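Local coordinates for probable antibiotics synthesis protein (Thermus thermophilus, PDB 1V70), which is of unknown function but, as a small cupin, probably binds a metal ion and may take part in antibiotic synthesis, at residues A[70-73]-A[74-77]. Residues are numbered along the deposited sequence; the frame is centred on the assembly and turned at random.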
ATOM      1  N   LEU A  70      13.556   9.818   7.317  1.00 11.05           N
ATOM      2  CA  LEU A  70      12.545   9.885   8.359  1.00 12.03           C
ATOM      3  C   LEU A  70      11.221   9.793   7.618  1.00 12.01           C
ATOM      4  O   LEU A  70      10.845  10.699   6.872  1.00 12.68           O
ATOM      5  CB  LEU A  70      12.641  11.209   9.125  1.00 14.01           C
ATOM      6  CG  LEU A  70      13.900  11.400   9.973  0.50 15.97           C
ATOM      7  CD1 LEU A  70      13.796  12.713  10.734  0.50 16.93           C
ATOM      8  CD2 LEU A  70      14.055  10.238  10.943  0.50 16.85           C
ATOM      9  N   LEU A  71      10.533   8.678   7.810  1.00 11.86           N
ATOM     10  CA  LEU A  71       9.263   8.436   7.153  1.00 13.58           C
ATOM     11  C   LEU A  71       8.118   8.845   8.077  1.00 13.24           C
ATOM     12  O   LEU A  71       7.862   8.182   9.087  1.00 14.85           O
ATOM     13  CB  LEU A  71       9.157   6.952   6.799  1.00 15.39           C
ATOM     14  CG  LEU A  71       8.212   6.525   5.676  1.00 15.85           C
ATOM     15  CD1 LEU A  71       8.751   7.015   4.332  1.00 18.24           C
ATOM     16  CD2 LEU A  71       8.091   5.007   5.677  1.00 17.22           C
ATOM     17  N   ALA A  72       7.453   9.946   7.733  1.00 12.83           N
ATOM     18  CA  ALA A  72       6.320  10.465   8.497  1.00 13.55           C
ATOM     19  C   ALA A  72       5.030  10.055   7.781  1.00 13.17           C
ATOM     20  O   ALA A  72       5.061   9.657   6.617  1.00 11.31           O
ATOM     21  CB  ALA A  72       6.412  11.987   8.603  1.00 16.39           C
ATOM     22  N   PRO A  73       3.875  10.162   8.460  1.00 12.93           N
ATOM     23  CA  PRO A  73       2.603   9.775   7.840  1.00 12.91           C
ATOM     24  C   PRO A  73       2.384  10.354   6.445  1.00 12.91           C
ATOM     25  O   PRO A  73       2.522  11.560   6.230  1.00 13.01           O
ATOM     26  CB  PRO A  73       1.566  10.267   8.849  1.00 13.87           C
ATOM     27  CG  PRO A  73       2.285  10.122  10.153  1.00 15.13           C
ATOM     28  CD  PRO A  73       3.655  10.674   9.825  1.00 14.06           C
ATOM     29  N   GLY A  74       2.043   9.478   5.502  1.00 11.25           N
ATOM     30  CA  GLY A  74       1.804   9.899   4.133  1.00 11.79           C
ATOM     31  C   GLY A  74       3.000   9.714   3.218  1.00 10.35           C
ATOM     32  O   GLY A  74       2.889   9.882   2.005  1.00 11.83           O
ATOM     33  N   MET A  75       4.144   9.366   3.800  1.00 10.50           N
ATOM     34  CA  MET A  75       5.366   9.157   3.029  1.00 10.57           C
ATOM     35  C   MET A  75       5.634   7.680   2.775  1.00 10.47           C
ATOM     36  O   MET A  75       5.324   6.827   3.613  1.00 10.21           O
ATOM     37  CB  MET A  75       6.565   9.764   3.762  1.00 11.60           C
ATOM     38  CG  MET A  75       6.532  11.282   3.862  1.00 13.23           C
ATOM     39  SD  MET A  75       7.859  11.956   4.886  1.00 13.43           S
ATOM     40  CE  MET A  75       9.301  11.569   3.886  1.00 15.13           C
ATOM     41  N   ALA A  76       6.210   7.389   1.614  1.00  9.91           N
ATOM     42  CA  ALA A  76       6.546   6.023   1.229  1.00  9.66           C
ATOM     43  C   ALA A  76       7.990   5.951   0.747  1.00  9.92           C
ATOM     44  O   ALA A  76       8.499   6.897   0.134  1.00 11.07           O
ATOM     45  CB  ALA A  76       5.603   5.539   0.128  1.00 11.59           C
ATOM     46  N   ALA A  77       8.641   4.826   1.023  1.00  9.54           N
ATOM     47  CA  ALA A  77      10.023   4.595   0.617  1.00  9.13           C
ATOM     48  C   ALA A  77      10.113   3.236  -0.074  1.00  8.81           C
ATOM     49  O   ALA A  77       9.517   2.252   0.384  1.00  8.91           O
ATOM     50  CB  ALA A  77      10.941   4.632   1.831  1.00 11.24           C
TER
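A type II beta turn, Ala72 to Met75, carries the chain of this cupin from one sheet of the beta sandwich to the other. Met75 N closes it with a hydrogen bond of 3.0 Å to Ala72 O. Pro73 suits the second position because its ring already restrains phi close to what a type II turn needs there. Gly74 takes the third with a positive phi of 97°, where a CB would clash with Pro73 O. Met75 then folds back over the turn: its chain is extended as far as SD and bends at chi3 (68°), which lays CE 3.5 Å from Leu70 O. On the way SD accepts a weak but nearly straight bond from Ala72 N (3.5 Å, 165°) and rests 4.0 Å from Ala72 CB, a methyl small enough to lie beside the sulfur. Leu71, with CG anti to its own N, sends CD1 inward to Met75 CB (3.6 Å) and Ala77 CB (4.1 Å), filling the buried angle between the two strands. Strand 67-71 pairs with 60-64 through Leu71 and Val60, whereas 75-79 pairs with 50-55 and, on its other edge, with a strand of the second subunit, whose Ile3 packs on Leu71 and Met75.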